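Local coordinates for putative cobalamin synthesis related protein (Corynebacterium diphtheriae, PDB 2NPN), which binds S-adenosylmethionine and probably acts as a precorrin-6A synthase (deacetylating), a tetrapyrrole methyltransferase of adenosylcobalamin biosynthesis, at residues M2-T12 and H133-A144; A85-R96 and I122-L132. All coordinates share one frame; numbering follows the deposited sequence. Where two conformers were deposited one is given.

Contact 1: M2-T12 and H133-A144. With SAM (S-adenosylmethionine), chain C.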
# COMPACT_ATOMS: atom_id res chain seq x y z
N MSE A 2 -1.90 16.53 -24.60
CA MSE A 2 -1.24 16.22 -23.34
C MSE A 2 -1.15 14.72 -23.13
O MSE A 2 -1.98 13.97 -23.64
CB MSE A 2 -2.00 16.83 -22.16
CG MSE A 2 -3.29 16.12 -21.80
SE MSE A 2 -4.31 17.10 -20.46
CE MSE A 2 -4.54 18.76 -21.48
N ARG A 3 -0.19 14.30 -22.33
CA ARG A 3 -0.10 12.91 -21.97
C ARG A 3 -1.14 12.57 -20.89
O ARG A 3 -1.66 13.47 -20.22
CB ARG A 3 1.30 12.60 -21.47
CG ARG A 3 2.39 12.81 -22.54
CD ARG A 3 3.76 12.60 -21.93
NE ARG A 3 4.78 12.41 -22.96
CZ ARG A 3 5.37 13.40 -23.63
NH1 ARG A 3 5.08 14.68 -23.38
NH2 ARG A 3 6.26 13.14 -24.58
N THR A 4 -1.46 11.29 -20.76
CA THR A 4 -2.24 10.74 -19.64
C THR A 4 -1.31 10.02 -18.69
O THR A 4 -0.51 9.22 -19.13
CB THR A 4 -3.29 9.75 -20.15
OG1 THR A 4 -4.21 10.46 -20.99
CG2 THR A 4 -4.04 9.09 -18.99
N ILE A 5 -1.40 10.34 -17.39
CA ILE A 5 -0.69 9.61 -16.36
C ILE A 5 -1.71 8.82 -15.55
O ILE A 5 -2.54 9.40 -14.85
CB ILE A 5 0.11 10.55 -15.41
CG1 ILE A 5 1.22 11.31 -16.16
CG2 ILE A 5 0.71 9.74 -14.27
CD1 ILE A 5 1.92 12.38 -15.34
N TYR A 6 -1.71 7.49 -15.72
CA TYR A 6 -2.57 6.64 -14.94
C TYR A 6 -1.83 6.34 -13.65
O TYR A 6 -0.67 5.96 -13.68
CB TYR A 6 -2.85 5.31 -15.63
CG TYR A 6 -3.68 5.39 -16.84
CD1 TYR A 6 -5.04 5.58 -16.73
CD2 TYR A 6 -3.13 5.18 -18.10
CE1 TYR A 6 -5.85 5.61 -17.83
CE2 TYR A 6 -3.94 5.21 -19.24
CZ TYR A 6 -5.30 5.43 -19.08
OH TYR A 6 -6.12 5.48 -20.19
N VAL A 7 -2.52 6.48 -12.52
CA VAL A 7 -1.94 6.08 -11.23
C VAL A 7 -2.77 4.90 -10.78
O VAL A 7 -3.94 5.06 -10.44
CB VAL A 7 -1.97 7.24 -10.21
CG1 VAL A 7 -1.36 6.79 -8.89
CG2 VAL A 7 -1.24 8.47 -10.80
N ILE A 8 -2.17 3.72 -10.87
CA ILE A 8 -2.96 2.49 -10.85
C ILE A 8 -2.70 1.70 -9.55
O ILE A 8 -1.60 1.18 -9.33
CB ILE A 8 -2.66 1.56 -12.08
CG1 ILE A 8 -2.76 2.36 -13.39
CG2 ILE A 8 -3.57 0.32 -12.03
CD1 ILE A 8 -2.67 1.52 -14.62
N GLY A 9 -3.75 1.49 -8.77
CA GLY A 9 -3.65 0.60 -7.64
C GLY A 9 -3.62 -0.83 -8.15
O GLY A 9 -4.46 -1.22 -8.96
N ILE A 10 -2.64 -1.59 -7.71
CA ILE A 10 -2.49 -2.96 -8.17
C ILE A 10 -2.82 -4.00 -7.09
O ILE A 10 -2.54 -5.17 -7.27
CB ILE A 10 -1.10 -3.24 -8.81
CG1 ILE A 10 0.06 -3.01 -7.82
CG2 ILE A 10 -0.93 -2.37 -10.04
CD1 ILE A 10 1.45 -3.54 -8.25
N GLY A 11 -3.47 -3.57 -6.01
CA GLY A 11 -3.90 -4.50 -5.01
C GLY A 11 -2.76 -4.95 -4.09
O GLY A 11 -1.69 -4.38 -4.06
N THR A 12 -3.02 -6.04 -3.37
CA THR A 12 -2.24 -6.46 -2.26
C THR A 12 -2.05 -7.97 -2.38
O THR A 12 -3.01 -8.70 -2.29
CB THR A 12 -3.07 -6.19 -0.92
OG1 THR A 12 -3.49 -4.81 -0.86
CG2 THR A 12 -2.29 -6.51 0.28
N HIS A 133 2.89 18.69 -18.79
CA HIS A 133 1.48 18.74 -19.10
C HIS A 133 0.93 17.32 -19.17
O HIS A 133 1.34 16.51 -20.02
CB HIS A 133 1.28 19.47 -20.43
CG HIS A 133 1.79 20.88 -20.42
ND1 HIS A 133 2.87 21.28 -21.18
CD2 HIS A 133 1.40 21.97 -19.71
CE1 HIS A 133 3.09 22.57 -20.97
NE2 HIS A 133 2.22 23.01 -20.08
N ALA A 134 0.00 17.02 -18.28
CA ALA A 134 -0.60 15.69 -18.24
C ALA A 134 -1.99 15.73 -17.60
O ALA A 134 -2.28 16.58 -16.77
CB ALA A 134 0.28 14.75 -17.47
N ASP A 135 -2.84 14.80 -18.02
CA ASP A 135 -4.11 14.52 -17.33
C ASP A 135 -3.89 13.32 -16.41
O ASP A 135 -3.63 12.21 -16.90
CB ASP A 135 -5.20 14.24 -18.38
CG ASP A 135 -6.53 13.82 -17.76
OD1 ASP A 135 -6.82 14.15 -16.59
OD2 ASP A 135 -7.30 13.15 -18.48
N VAL A 136 -4.00 13.53 -15.09
CA VAL A 136 -3.79 12.46 -14.12
C VAL A 136 -5.09 11.73 -13.87
O VAL A 136 -6.08 12.36 -13.54
CB VAL A 136 -3.18 12.98 -12.81
CG1 VAL A 136 -3.00 11.83 -11.81
CG2 VAL A 136 -1.84 13.69 -13.10
N LYS A 137 -5.09 10.42 -14.06
CA LYS A 137 -6.26 9.58 -13.84
C LYS A 137 -5.92 8.47 -12.82
O LYS A 137 -5.03 7.65 -13.05
CB LYS A 137 -6.75 8.97 -15.16
CG LYS A 137 -7.12 10.03 -16.24
CD LYS A 137 -7.54 9.38 -17.53
CE LYS A 137 -9.00 8.88 -17.49
NZ LYS A 137 -9.53 8.74 -18.88
N VAL A 138 -6.66 8.44 -11.72
CA VAL A 138 -6.38 7.53 -10.64
C VAL A 138 -7.34 6.35 -10.78
O VAL A 138 -8.56 6.52 -10.94
CB VAL A 138 -6.54 8.21 -9.29
CG1 VAL A 138 -6.30 7.22 -8.15
CG2 VAL A 138 -5.65 9.45 -9.18
N ILE A 139 -6.76 5.16 -10.64
CA ILE A 139 -7.48 3.91 -10.74
C ILE A 139 -7.39 3.19 -9.38
O ILE A 139 -6.30 2.83 -8.96
CB ILE A 139 -6.91 3.04 -11.89
CG1 ILE A 139 -7.09 3.78 -13.22
CG2 ILE A 139 -7.53 1.68 -11.85
CD1 ILE A 139 -6.53 3.00 -14.45
N PRO A 140 -8.53 3.05 -8.67
CA PRO A 140 -8.53 2.39 -7.36
C PRO A 140 -8.12 0.94 -7.41
O PRO A 140 -8.30 0.26 -8.43
CB PRO A 140 -9.99 2.47 -6.90
CG PRO A 140 -10.73 3.21 -7.89
CD PRO A 140 -9.86 3.55 -9.04
N GLY A 141 -7.63 0.47 -6.28
CA GLY A 141 -7.31 -0.93 -6.10
C GLY A 141 -7.66 -1.38 -4.69
O GLY A 141 -7.95 -0.58 -3.83
N ILE A 142 -7.55 -2.68 -4.50
CA ILE A 142 -7.89 -3.31 -3.23
C ILE A 142 -6.80 -3.06 -2.19
O ILE A 142 -5.65 -3.46 -2.33
CB ILE A 142 -8.10 -4.83 -3.43
CG1 ILE A 142 -9.25 -5.08 -4.40
CG2 ILE A 142 -8.38 -5.50 -2.11
CD1 ILE A 142 -10.58 -4.47 -4.05
N THR A 143 -7.20 -2.48 -1.07
CA THR A 143 -6.28 -2.12 -0.00
C THR A 143 -5.98 -3.32 0.94
O THR A 143 -6.72 -4.29 1.00
CB THR A 143 -6.89 -0.99 0.89
OG1 THR A 143 -8.00 -1.51 1.63
CG2 THR A 143 -7.30 0.27 0.10
N ALA A 144 -4.88 -3.22 1.67
CA ALA A 144 -4.53 -4.24 2.66
C ALA A 144 -5.65 -4.40 3.71
O ALA A 144 -5.93 -5.49 4.21
CB ALA A 144 -3.19 -3.88 3.33
N SAM C . -1.66 1.92 -0.45
CA SAM C . -1.55 0.70 0.41
C SAM C . -2.90 0.03 0.60
O SAM C . -2.96 -1.02 1.28
OXT SAM C . -3.90 0.51 0.03
CB SAM C . -0.91 1.05 1.77
CG SAM C . 0.55 1.48 1.68
SD SAM C . 1.39 1.78 3.27
CE SAM C . 2.96 2.36 2.57
C5' SAM C . 2.07 0.19 3.86
C4' SAM C . 1.25 -0.47 4.98
O4' SAM C . 0.16 -1.12 4.42
C3' SAM C . 1.98 -1.56 5.77
O3' SAM C . 2.79 -1.04 6.79
C2' SAM C . 0.86 -2.42 6.29
O2' SAM C . 0.21 -1.75 7.36
C1' SAM C . -0.04 -2.38 5.07
N9 SAM C . 0.21 -3.49 4.13
C8 SAM C . 0.51 -3.36 2.79
N7 SAM C . 0.59 -4.56 2.21
C5 SAM C . 0.30 -5.48 3.16
C6 SAM C . 0.17 -6.87 3.13
N6 SAM C . 0.37 -7.58 1.99
N1 SAM C . -0.17 -7.54 4.30
C2 SAM C . -0.44 -6.83 5.45
N3 SAM C . -0.32 -5.47 5.49
C4 SAM C . 0.02 -4.79 4.36
O HOH W 1 2.96 16.10 -21.90
O HOH W 2 -6.67 11.54 -20.55
O HOH W 3 -6.89 -2.48 -9.26
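Ile8 and Ile139 lie side by side on neighbouring parallel strands, in the close-packed part of this contact. With CG1 beside its backbone N (chi1 -62°), Ile139 brings its CD1 against both Ile8 CG1 (4.0 Å) and, obliquely, the Tyr6 ring at Tyr6 CD1 (3.8 Å). On the other face of the sheet Val7 CG2 crosses to Val136 CG1, and helix 119-130 covers this pair. Six backbone hydrogen bonds hold the strands in register, from Asp135 N to Arg3 O as far as Gly9 N to Ile139 O (2.9 Å).

The N-terminal end of the pair, at Met2 to Thr4, is looser and wetter. A water links Arg3 NH1 to His133 O, while Arg3 NH2 is hydrogen-bonded to Thr99 O. Lys137 runs extended through chi2 (178°) to lay CD against Thr4 CG2 at 3.8 Å.

Past the strands, Thr12 OG1 donates to Ile142 O (2.9 Å), while its CG2 comes 3.3 Å from N6 of S-adenosylmethionine. Ala144 N, at the start of helix 144-152, gives the cofactor's carboxylate O an almost straight bond of 2.9 Å. These C-terminal loops of paired parallel strands form one part of the S-adenosylmethionine site, which Asp112, Leu208 and Asp243 help complete, in this tetrapyrrole methylase fold.

Contact 2: A85-R96 and I122-L132; sequences AERAHLLASTIR and IIEHMRNLEDL
Met126, a selenomethionine, enters helix 85-96 as a knob in the hole formed by Ala88, Leu91, Ala92 and Ile95. Its chain turns at chi2 (-90°) and again at chi3, which lays the selenium along Ala92 CB at 3.9 Å and brings CE tip to tip with Ile95 CD1 at 3.7 Å. Small residues permit this closeness: Ala92 CB touches Glu130 CB at 3.5 Å, and Ala88 CB receives Leu129 CD2. Leu132 CD2 adds to the apolar patch beside Ile95.

The helices cross at -80°, nearly perpendicular, on one side of the parallel sheet in the alpha/beta part of the methylase fold; Leu91 and Ile122 also reach Leu35 of strand 31-35.

Two guanidinium groups pack flat on aliphatic branches. Ile122 CD1 sits over one face of Arg87, 3.3 Å above its plane, and Leu132 CD1 likewise covers a face of Arg96.

The polar links come from Arg96 and His89. From the edge of its guanidinium, Arg96 NH2 donates to Glu130 O at 2.9 Å, the N-H pointing almost straight (174°) at the carbonyl oxygen. His89 ND1 makes a weak bond to Glu130 OE1, the imidazole and carboxylate planes being well away from coplanar.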
# COMPACT_ATOMS: atom_id res chain seq x y z
N ALA A 85 14.48 16.67 -6.14
CA ALA A 85 14.66 17.48 -7.35
C ALA A 85 15.20 16.62 -8.49
O ALA A 85 14.71 16.69 -9.62
CB ALA A 85 15.60 18.66 -7.08
N GLU A 86 16.20 15.81 -8.18
CA GLU A 86 16.78 14.93 -9.20
C GLU A 86 15.77 13.89 -9.67
O GLU A 86 15.68 13.61 -10.86
CB GLU A 86 18.01 14.21 -8.66
CG GLU A 86 18.58 13.18 -9.65
CD GLU A 86 18.81 13.73 -11.05
OE1 GLU A 86 19.57 14.71 -11.20
OE2 GLU A 86 18.26 13.13 -12.02
N ARG A 87 15.04 13.30 -8.72
CA ARG A 87 13.96 12.35 -9.06
C ARG A 87 12.92 13.00 -9.97
O ARG A 87 12.44 12.38 -10.91
CB ARG A 87 13.31 11.78 -7.80
CG ARG A 87 12.23 10.74 -8.05
CD ARG A 87 11.63 10.26 -6.76
NE ARG A 87 11.01 11.35 -6.01
CZ ARG A 87 10.62 11.28 -4.74
NH1 ARG A 87 10.79 10.16 -4.04
NH2 ARG A 87 10.04 12.33 -4.16
N ALA A 88 12.57 14.26 -9.72
CA ALA A 88 11.57 14.94 -10.54
C ALA A 88 12.05 15.07 -11.98
O ALA A 88 11.30 14.79 -12.93
CB ALA A 88 11.25 16.30 -9.96
N HIS A 89 13.31 15.47 -12.15
CA HIS A 89 13.88 15.64 -13.47
C HIS A 89 13.93 14.29 -14.20
O HIS A 89 13.62 14.21 -15.39
CB HIS A 89 15.29 16.26 -13.36
CG HIS A 89 15.94 16.52 -14.69
ND1 HIS A 89 15.26 17.05 -15.77
CD2 HIS A 89 17.21 16.31 -15.11
CE1 HIS A 89 16.09 17.15 -16.79
NE2 HIS A 89 17.28 16.72 -16.42
N LEU A 90 14.33 13.25 -13.47
CA LEU A 90 14.42 11.86 -13.97
C LEU A 90 13.07 11.35 -14.48
O LEU A 90 12.95 10.75 -15.55
CB LEU A 90 14.85 10.97 -12.80
CG LEU A 90 15.30 9.52 -12.97
CD1 LEU A 90 16.54 9.44 -13.85
CD2 LEU A 90 15.62 8.95 -11.58
N LEU A 91 12.05 11.55 -13.67
CA LEU A 91 10.69 11.10 -14.01
C LEU A 91 10.16 11.83 -15.25
O LEU A 91 9.61 11.21 -16.15
CB LEU A 91 9.72 11.28 -12.85
CG LEU A 91 9.83 10.33 -11.65
CD1 LEU A 91 8.92 10.78 -10.53
CD2 LEU A 91 9.50 8.91 -12.08
N ALA A 92 10.34 13.14 -15.29
CA ALA A 92 9.83 13.92 -16.41
C ALA A 92 10.53 13.55 -17.70
O ALA A 92 9.88 13.38 -18.72
CB ALA A 92 9.92 15.40 -16.13
N SER A 93 11.85 13.40 -17.63
CA SER A 93 12.64 13.03 -18.81
C SER A 93 12.26 11.65 -19.31
O SER A 93 12.11 11.43 -20.51
CB SER A 93 14.14 13.07 -18.49
OG SER A 93 14.51 14.35 -18.01
N THR A 94 12.07 10.71 -18.37
CA THR A 94 11.73 9.34 -18.71
C THR A 94 10.37 9.29 -19.40
O THR A 94 10.20 8.59 -20.41
CB THR A 94 11.75 8.43 -17.48
OG1 THR A 94 13.09 8.37 -16.95
CG2 THR A 94 11.34 7.02 -17.83
N ILE A 95 9.42 10.05 -18.87
CA ILE A 95 8.06 10.10 -19.43
C ILE A 95 8.09 10.65 -20.85
O ILE A 95 7.50 10.09 -21.77
CB ILE A 95 7.13 10.91 -18.52
CG1 ILE A 95 6.88 10.11 -17.22
CG2 ILE A 95 5.78 11.20 -19.20
CD1 ILE A 95 6.16 10.91 -16.13
N ARG A 96 8.79 11.75 -21.04
CA ARG A 96 8.86 12.37 -22.37
C ARG A 96 9.59 11.50 -23.38
O ARG A 96 9.25 11.54 -24.57
CB ARG A 96 9.48 13.76 -22.28
CG ARG A 96 8.68 14.76 -21.46
CD ARG A 96 9.29 16.11 -21.54
NE ARG A 96 8.46 17.16 -20.95
CZ ARG A 96 8.76 17.89 -19.88
NH1 ARG A 96 9.89 17.71 -19.21
NH2 ARG A 96 7.92 18.82 -19.48
N ILE A 122 4.02 13.00 -5.25
CA ILE A 122 5.25 13.08 -6.02
C ILE A 122 4.95 13.49 -7.45
O ILE A 122 5.64 14.35 -8.02
CB ILE A 122 6.06 11.75 -5.94
CG1 ILE A 122 6.56 11.53 -4.51
CG2 ILE A 122 7.23 11.74 -6.91
CD1 ILE A 122 7.15 10.14 -4.22
N ILE A 123 3.92 12.90 -8.05
CA ILE A 123 3.56 13.22 -9.43
C ILE A 123 3.18 14.69 -9.56
O ILE A 123 3.56 15.38 -10.50
CB ILE A 123 2.42 12.29 -9.93
CG1 ILE A 123 2.97 10.91 -10.20
CG2 ILE A 123 1.74 12.84 -11.20
CD1 ILE A 123 1.91 9.80 -10.25
N GLU A 124 2.41 15.17 -8.60
CA GLU A 124 1.95 16.57 -8.65
C GLU A 124 3.14 17.55 -8.52
O GLU A 124 3.22 18.54 -9.25
CB GLU A 124 0.92 16.79 -7.54
CG GLU A 124 -0.56 16.28 -7.82
CD GLU A 124 -0.78 15.32 -9.02
OE1 GLU A 124 -1.02 14.10 -8.79
OE2 GLU A 124 -0.80 15.81 -10.20
N HIS A 125 4.07 17.26 -7.61
CA HIS A 125 5.27 18.06 -7.43
C HIS A 125 6.07 18.06 -8.72
O HIS A 125 6.52 19.11 -9.19
CB HIS A 125 6.13 17.54 -6.27
CG HIS A 125 7.37 18.35 -6.02
ND1 HIS A 125 7.38 19.45 -5.19
CD2 HIS A 125 8.62 18.24 -6.52
CE1 HIS A 125 8.59 19.98 -5.18
NE2 HIS A 125 9.36 19.26 -5.99
N MSE A 126 6.27 16.86 -9.27
CA MSE A 126 7.08 16.67 -10.47
C MSE A 126 6.51 17.45 -11.66
O MSE A 126 7.25 18.16 -12.38
CB MSE A 126 7.20 15.18 -10.79
CG MSE A 126 8.04 14.88 -11.99
SE MSE A 126 6.96 14.84 -13.62
CE MSE A 126 5.85 13.28 -13.26
N ARG A 127 5.20 17.35 -11.86
CA ARG A 127 4.54 18.06 -12.95
C ARG A 127 4.76 19.57 -12.85
O ARG A 127 5.01 20.23 -13.85
CB ARG A 127 3.04 17.80 -12.95
CG ARG A 127 2.60 16.49 -13.58
CD ARG A 127 1.10 16.52 -13.84
NE ARG A 127 0.36 17.06 -12.70
CZ ARG A 127 -0.87 17.55 -12.75
NH1 ARG A 127 -1.44 18.01 -11.62
NH2 ARG A 127 -1.57 17.58 -13.87
N ASN A 128 4.63 20.10 -11.64
CA ASN A 128 4.84 21.55 -11.43
C ASN A 128 6.27 22.01 -11.67
O ASN A 128 6.51 23.07 -12.25
CB ASN A 128 4.43 21.97 -10.02
CG ASN A 128 2.92 21.92 -9.81
OD1 ASN A 128 2.16 22.18 -10.76
ND2 ASN A 128 2.48 21.62 -8.58
N LEU A 129 7.23 21.22 -11.19
CA LEU A 129 8.64 21.58 -11.26
C LEU A 129 9.19 21.42 -12.68
O LEU A 129 10.02 22.21 -13.11
CB LEU A 129 9.42 20.69 -10.31
CG LEU A 129 10.93 20.86 -10.17
CD1 LEU A 129 11.27 22.29 -9.81
CD2 LEU A 129 11.43 19.87 -9.12
N GLU A 130 8.71 20.41 -13.39
CA GLU A 130 9.23 20.07 -14.72
C GLU A 130 8.32 20.53 -15.84
O GLU A 130 8.60 20.27 -17.01
CB GLU A 130 9.43 18.56 -14.81
CG GLU A 130 10.44 18.00 -13.81
CD GLU A 130 11.82 18.64 -13.92
OE1 GLU A 130 12.37 18.76 -15.04
OE2 GLU A 130 12.37 19.02 -12.86
N ASP A 131 7.25 21.24 -15.48
CA ASP A 131 6.28 21.76 -16.44
C ASP A 131 5.78 20.64 -17.37
O ASP A 131 5.76 20.79 -18.60
CB ASP A 131 6.89 22.94 -17.22
CG ASP A 131 5.87 24.01 -17.54
OD1 ASP A 131 4.79 24.03 -16.90
OD2 ASP A 131 6.14 24.85 -18.42
N LEU A 132 5.40 19.51 -16.76
CA LEU A 132 4.89 18.36 -17.50
C LEU A 132 3.36 18.42 -17.57
O LEU A 132 2.66 18.23 -16.56
CB LEU A 132 5.32 17.03 -16.89
CG LEU A 132 5.01 15.78 -17.73
CD1 LEU A 132 6.06 15.53 -18.81
CD2 LEU A 132 4.85 14.57 -16.83

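In the fold
The two contacts illustrate how the alpha/beta part of the fold is built. Contact 1 joins strand 3-9, inside the parallel sheet, to outermost strand 134-139, and backbone hydrogen bonds dominate it; contact 2 joins two helices covering that sheet through side chains, with few polar links. Both are partly buried, but the centre of contact 2 lies about 22 Å from the centre of the chain, that of contact 1 about 13 Å, and contact 2 is away from the cofactor that contact 1 reaches. Helix 119-130 leads directly into strand 134-139, so the contacts share a chain passage. They meet where Val7 packs on Ile123, and where Arg3 lies along Ile95 and Arg96; Leu132 also rests on Ile5.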